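Local coordinates for putative cell adhesion protein (Bacteroides thetaiotaomicron, PDB 4DGU), which probably serves in cell adhesion as a fimbrillin-like component of the pili of a human gut bacterium, and binds zinc ions, at residues I16-A21 and F34-S39; P191-A196 and V215-L220. All coordinates share one frame; numbering follows the deposited sequence. Where two conformers were deposited one is given.

Contact 1: I16-A21 and F34-S39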
loop_
_atom_site.group_PDB
_atom_site.type_symbol
_atom_site.label_atom_id
_atom_site.label_comp_id
_atom_site.label_asym_id
_atom_site.label_seq_id
_atom_site.Cartn_x
_atom_site.Cartn_y
_atom_site.Cartn_z
ATOM N N ILE A 16 -27.749 -18.453 -24.129
ATOM C CA ILE A 16 -26.709 -18.008 -23.211
ATOM C C ILE A 16 -26.146 -16.663 -23.701
ATOM O O ILE A 16 -26.010 -16.439 -24.913
ATOM C CB ILE A 16 -25.621 -19.121 -23.074
ATOM C CG1 ILE A 16 -26.132 -20.364 -22.286
ATOM C CG2 ILE A 16 -24.248 -18.616 -22.576
ATOM C CD1 ILE A 16 -26.307 -20.235 -20.789
ATOM N N SER A 17 -25.837 -15.774 -22.745
ATOM C CA SER A 17 -25.176 -14.493 -22.977
ATOM C C SER A 17 -23.930 -14.456 -22.101
ATOM O O SER A 17 -23.954 -14.946 -20.968
ATOM C CB SER A 17 -26.112 -13.311 -22.737
ATOM O OG SER A 17 -26.240 -12.990 -21.365
ATOM N N ILE A 18 -22.830 -13.938 -22.651
ATOM C CA ILE A 18 -21.524 -13.879 -21.980
ATOM C C ILE A 18 -21.351 -12.545 -21.289
ATOM O O ILE A 18 -21.178 -11.519 -21.939
ATOM C CB ILE A 18 -20.363 -14.167 -22.986
ATOM C CG1 ILE A 18 -20.603 -15.474 -23.790
ATOM C CG2 ILE A 18 -18.979 -14.144 -22.288
ATOM C CD1 ILE A 18 -20.825 -16.789 -22.938
ATOM N N ASP A 19 -21.356 -12.562 -19.970
ATOM C CA ASP A 19 -21.188 -11.343 -19.195
ATOM C C ASP A 19 -19.960 -11.491 -18.305
ATOM O O ASP A 19 -19.301 -12.531 -18.352
ATOM C CB ASP A 19 -22.471 -11.049 -18.391
ATOM C CG ASP A 19 -23.629 -10.459 -19.189
ATOM O OD1 ASP A 19 -23.380 -9.875 -20.282
ATOM O OD2 ASP A 19 -24.775 -10.529 -18.701
ATOM N N ASP A 20 -19.619 -10.448 -17.528
ATOM C CA ASP A 20 -18.451 -10.461 -16.643
ATOM C C ASP A 20 -18.852 -10.488 -15.193
ATOM O O ASP A 20 -19.848 -9.879 -14.840
ATOM C CB ASP A 20 -17.595 -9.206 -16.894
ATOM C CG ASP A 20 -17.005 -9.162 -18.289
ATOM O OD1 ASP A 20 -16.081 -9.947 -18.568
ATOM O OD2 ASP A 20 -17.451 -8.329 -19.094
ATOM N N ALA A 21 -18.063 -11.158 -14.346
ATOM C CA ALA A 21 -18.308 -11.155 -12.906
ATOM C C ALA A 21 -17.909 -9.798 -12.335
ATOM O O ALA A 21 -16.986 -9.153 -12.854
ATOM C CB ALA A 21 -17.529 -12.260 -12.222
ATOM N N PHE A 34 -10.100 -6.585 -20.697
ATOM C CA PHE A 34 -10.363 -7.756 -21.509
ATOM C C PHE A 34 -11.747 -8.341 -21.188
ATOM O O PHE A 34 -11.845 -9.315 -20.431
ATOM C CB PHE A 34 -9.262 -8.785 -21.287
ATOM C CG PHE A 34 -7.889 -8.261 -21.613
ATOM C CD1 PHE A 34 -7.495 -8.076 -22.933
ATOM C CD2 PHE A 34 -6.977 -7.973 -20.598
ATOM C CE1 PHE A 34 -6.209 -7.610 -23.231
ATOM C CE2 PHE A 34 -5.692 -7.507 -20.898
ATOM C CZ PHE A 34 -5.314 -7.331 -22.212
ATOM N N PRO A 35 -12.835 -7.754 -21.737
ATOM C CA PRO A 35 -14.198 -8.285 -21.443
ATOM C C PRO A 35 -14.375 -9.739 -21.882
ATOM O O PRO A 35 -13.873 -10.106 -22.928
ATOM C CB PRO A 35 -15.126 -7.344 -22.237
ATOM C CG PRO A 35 -14.318 -6.122 -22.495
ATOM C CD PRO A 35 -12.897 -6.579 -22.632
ATOM N N ALA A 36 -15.078 -10.568 -21.088
ATOM C CA ALA A 36 -15.300 -11.994 -21.403
ATOM C C ALA A 36 -15.928 -12.175 -22.795
ATOM O O ALA A 36 -15.521 -13.098 -23.504
ATOM C CB ALA A 36 -16.145 -12.665 -20.333
ATOM N N ARG A 37 -16.859 -11.263 -23.205
ATOM C CA ARG A 37 -17.544 -11.288 -24.503
ATOM C C ARG A 37 -16.550 -11.135 -25.684
ATOM O O ARG A 37 -16.895 -11.475 -26.818
ATOM C CB ARG A 37 -18.646 -10.202 -24.568
ATOM C CG ARG A 37 -18.145 -8.749 -24.618
ATOM C CD ARG A 37 -19.272 -7.722 -24.531
ATOM N NE ARG A 37 -19.357 -7.114 -23.197
ATOM C CZ ARG A 37 -18.682 -6.034 -22.813
ATOM N NH1 ARG A 37 -17.861 -5.418 -23.656
ATOM N NH2 ARG A 37 -18.813 -5.568 -21.578
ATOM N N ASN A 38 -15.335 -10.593 -25.429
ATOM C CA ASN A 38 -14.311 -10.410 -26.477
ATOM C C ASN A 38 -13.512 -11.715 -26.690
ATOM O O ASN A 38 -12.931 -11.895 -27.751
ATOM C CB ASN A 38 -13.370 -9.235 -26.157
ATOM C CG ASN A 38 -13.986 -7.863 -26.364
ATOM O OD1 ASN A 38 -15.201 -7.697 -26.546
ATOM N ND2 ASN A 38 -13.154 -6.840 -26.337
ATOM N N SER A 39 -13.525 -12.628 -25.700
ATOM C CA SER A 39 -12.884 -13.956 -25.743
ATOM C C SER A 39 -13.879 -15.007 -26.175
ATOM O O SER A 39 -13.605 -15.790 -27.084
ATOM C CB SER A 39 -12.340 -14.326 -24.370
ATOM O OG SER A 39 -11.264 -13.474 -24.022
HETATM O O HOH W 1 -18.240 -9.771 -21.262
#

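Contact 2: P191-A196 and V215-L220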
loop_
_atom_site.group_PDB
_atom_site.type_symbol
_atom_site.label_atom_id
_atom_site.label_comp_id
_atom_site.label_asym_id
_atom_site.label_seq_id
_atom_site.Cartn_x
_atom_site.Cartn_y
_atom_site.Cartn_z
ATOM N N PRO A 191 -2.079 -17.680 -11.229
ATOM C CA PRO A 191 -1.997 -16.908 -9.963
ATOM C C PRO A 191 -0.929 -17.444 -9.013
ATOM O O PRO A 191 -0.855 -18.636 -8.740
ATOM C CB PRO A 191 -3.389 -17.075 -9.348
ATOM C CG PRO A 191 -4.260 -17.544 -10.447
ATOM C CD PRO A 191 -3.415 -18.296 -11.402
ATOM N N GLN A 192 -0.073 -16.542 -8.542
ATOM C CA GLN A 192 1.045 -16.813 -7.651
ATOM C C GLN A 192 1.524 -15.525 -7.015
ATOM O O GLN A 192 1.239 -14.437 -7.524
ATOM C CB GLN A 192 2.205 -17.484 -8.415
ATOM C CG GLN A 192 2.703 -16.688 -9.625
ATOM C CD GLN A 192 3.501 -17.528 -10.579
ATOM O OE1 GLN A 192 4.690 -17.736 -10.409
ATOM N NE2 GLN A 192 2.865 -18.034 -11.605
ATOM N N LYS A 193 2.298 -15.652 -5.938
ATOM C CA LYS A 193 2.884 -14.523 -5.268
ATOM C C LYS A 193 4.210 -14.145 -5.927
ATOM O O LYS A 193 5.084 -14.991 -6.127
ATOM C CB LYS A 193 3.072 -14.820 -3.764
ATOM C CG LYS A 193 3.846 -13.744 -2.995
ATOM C CD LYS A 193 3.001 -13.089 -1.932
ATOM C CE LYS A 193 3.739 -11.971 -1.236
ATOM N NZ LYS A 193 4.730 -12.461 -0.221
ATOM N N ILE A 194 4.358 -12.849 -6.227
ATOM C CA ILE A 194 5.614 -12.262 -6.714
ATOM C C ILE A 194 6.117 -11.397 -5.564
ATOM O O ILE A 194 5.369 -10.554 -5.079
ATOM C CB ILE A 194 5.439 -11.453 -8.027
ATOM C CG1 ILE A 194 4.936 -12.329 -9.199
ATOM C CG2 ILE A 194 6.753 -10.733 -8.380
ATOM C CD1 ILE A 194 4.405 -11.524 -10.363
ATOM N N ASN A 195 7.341 -11.628 -5.105
ATOM C CA ASN A 195 7.929 -10.841 -4.007
ATOM C C ASN A 195 8.541 -9.527 -4.500
ATOM O O ASN A 195 9.011 -9.447 -5.641
ATOM C CB ASN A 195 9.003 -11.649 -3.276
ATOM C CG ASN A 195 8.507 -12.966 -2.742
ATOM O OD1 ASN A 195 7.452 -13.065 -2.105
ATOM N ND2 ASN A 195 9.265 -14.009 -2.996
ATOM N N ALA A 196 8.541 -8.505 -3.625
ATOM C CA ALA A 196 9.160 -7.192 -3.859
ATOM C C ALA A 196 10.634 -7.384 -4.144
ATOM O O ALA A 196 11.307 -8.178 -3.463
ATOM C CB ALA A 196 8.961 -6.296 -2.657
ATOM N N VAL A 215 8.334 -4.046 -7.785
ATOM C CA VAL A 215 8.638 -3.010 -6.808
ATOM C C VAL A 215 7.999 -3.355 -5.479
ATOM O O VAL A 215 8.534 -3.018 -4.429
ATOM C CB VAL A 215 8.221 -1.592 -7.284
ATOM C CG1 VAL A 215 9.183 -1.072 -8.345
ATOM C CG2 VAL A 215 6.770 -1.557 -7.799
ATOM N N GLU A 216 6.855 -4.033 -5.529
ATOM C CA GLU A 216 6.058 -4.430 -4.367
ATOM C C GLU A 216 5.622 -5.904 -4.459
ATOM O O GLU A 216 5.693 -6.513 -5.527
ATOM C CB GLU A 216 4.819 -3.505 -4.273
ATOM C CG GLU A 216 4.192 -3.430 -2.887
ATOM C CD GLU A 216 5.117 -3.060 -1.736
ATOM O OE1 GLU A 216 5.582 -1.894 -1.701
ATOM O OE2 GLU A 216 5.329 -3.911 -0.838
ATOM N N ASP A 217 5.191 -6.469 -3.325
ATOM C CA ASP A 217 4.648 -7.821 -3.221
ATOM C C ASP A 217 3.335 -7.856 -3.961
ATOM O O ASP A 217 2.522 -6.925 -3.808
ATOM C CB ASP A 217 4.447 -8.208 -1.746
ATOM C CG ASP A 217 5.639 -8.817 -1.027
ATOM O OD1 ASP A 217 6.774 -8.709 -1.544
ATOM O OD2 ASP A 217 5.440 -9.403 0.054
ATOM N N LEU A 218 3.144 -8.882 -4.817
ATOM C CA LEU A 218 1.917 -9.050 -5.620
ATOM C C LEU A 218 1.426 -10.445 -5.475
ATOM O O LEU A 218 2.005 -11.343 -6.065
ATOM C CB LEU A 218 2.144 -8.727 -7.117
ATOM C CG LEU A 218 2.616 -7.322 -7.486
ATOM C CD1 LEU A 218 3.325 -7.332 -8.833
ATOM C CD2 LEU A 218 1.466 -6.338 -7.496
ATOM N N ASP A 219 0.398 -10.646 -4.654
ATOM C CA ASP A 219 -0.192 -11.952 -4.410
ATOM C C ASP A 219 -1.355 -12.100 -5.390
ATOM O O ASP A 219 -2.513 -11.825 -5.048
ATOM C CB ASP A 219 -0.628 -12.079 -2.932
ATOM C CG ASP A 219 -0.923 -13.497 -2.441
ATOM O OD1 ASP A 219 -0.611 -14.472 -3.179
ATOM O OD2 ASP A 219 -1.447 -13.637 -1.306
ATOM N N LEU A 220 -1.016 -12.457 -6.642
ATOM C CA LEU A 220 -1.954 -12.509 -7.763
ATOM C C LEU A 220 -3.020 -13.567 -7.592
ATOM O O LEU A 220 -2.746 -14.661 -7.098
ATOM C CB LEU A 220 -1.223 -12.735 -9.089
ATOM C CG LEU A 220 -0.065 -11.748 -9.440
ATOM C CD1 LEU A 220 0.765 -12.318 -10.572
ATOM C CD2 LEU A 220 -0.580 -10.342 -9.786
#

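Contact 1: I16-A21 and F34-S39
The end of strand 13-20 runs alongside the weakly bonded helical turn at about 36-39, Ile18 facing Arg37 with CA atoms 5.4 Å apart and Asp20 facing Ala36 at 5.9 Å. Asp20 carries the polar half of the contact. Its OD1 takes the backbone N-H of Ala36 on the syn lone pair, 2.8 Å from N and nearly straight at 166°, and also accepts from Asn31 ND2. The Asp20 chi1 of -64° sets CG beside its own backbone N, anti to the carbonyl carbon. The other oxygen, OD2, accepts a hydrogen bond from a water 2.7 Å away, and that water in turn accepts from Arg37 N. In this fimbrillin-like protein the strand pairs in parallel with strand 120-135, so the carboxylate ties a strand of the larger sheet to the loop following helix 30-33. The side chains of Arg37 and Asp20 cross at about a right angle; in the conformer given, NH2 stands 4.0 Å from Asp20 OD2, a long and doubtful pairing of charges, and Pro35 CB lies over one guanidinium face, toward its rim. Apolar packing comes from Ile18, whose CG2 meets Ala36 CB at 3.7 Å, while Ile40 and Val60 also touch its side chain.

Contact 2: P191-A196 and V215-L220
Pro191 rests its ring carbon CB on the carbonyl oxygen of Leu220, 3.4 Å away, where the two antiparallel segments begin to pair. Next, Gln192 sends its side chain away from the partner, its NE2 bonding to Lys153 O and Leu190 O, and offers its carbonyl O to Leu220 N at 3.1 Å; the N-H arrives from above the carbonyl plane, and the bond is bent to 142°. Lys193 and Asp219 form a non-hydrogen-bonded pair. The lysine CG is anti to the backbone N (chi1 173°), and bends at chi2 and chi4 carry the chain past Asp219, CD lying 3.9 Å from Asp219 CB, to Asp217. There NZ sits 3.2 Å from Asp217 OD2, above the carboxylate plane, in a salt bridge supplemented by a weak bond to Asn195 OD1. An alanine in place of Lys193 would probably leave the Asp217 carboxylate without this counter-charge and open a gap beside Asp219. Ile194 pairs with Leu218 through two nearly straight backbone bonds, and Ile194 CD1 meets Leu220 CD1 at 3.7 Å; Leu226 of strand 225-230 touches all three side chains. Beyond Asn195, the N-H of Ala196 meets Asp217 OD1 almost along the C-O axis, 2.7 Å from N. Both oxygens of that one carboxylate are therefore engaged, OD1 by the backbone and OD2 by the lysine. Leu218 and Val215 also pack against Gly241 and Phe234 of a second subunit. The whole is a short two-stranded antiparallel beta ribbon within the Fimbrillin-like region, with an apolar face of Ile194 and Leu218 turned to strand 225-230 and a charged face of Lys193 and Asp219.

How the contacts relate
In both contacts one aspartate accepts a backbone N-H through OD1, while its OD2 takes a water in contact 1 and a lysine in contact 2. The surroundings differ: contact 1 joins a sheet strand to a helical turn, contact 2 pairs two short strands. They lie on opposite sides of the chain's centre, their own centres 27 Å apart and their nearest atoms about 13 Å apart. Strand 120-135 pairs with strand 13-20 of contact 1 and with strand 225-230, whose Leu226 packs on contact 2. Asp19 and Glu216 are zinc ligands seen in a structure of this protein, though here neither binds one; the Glu216 side chain lies about 4 Å from a zinc ion.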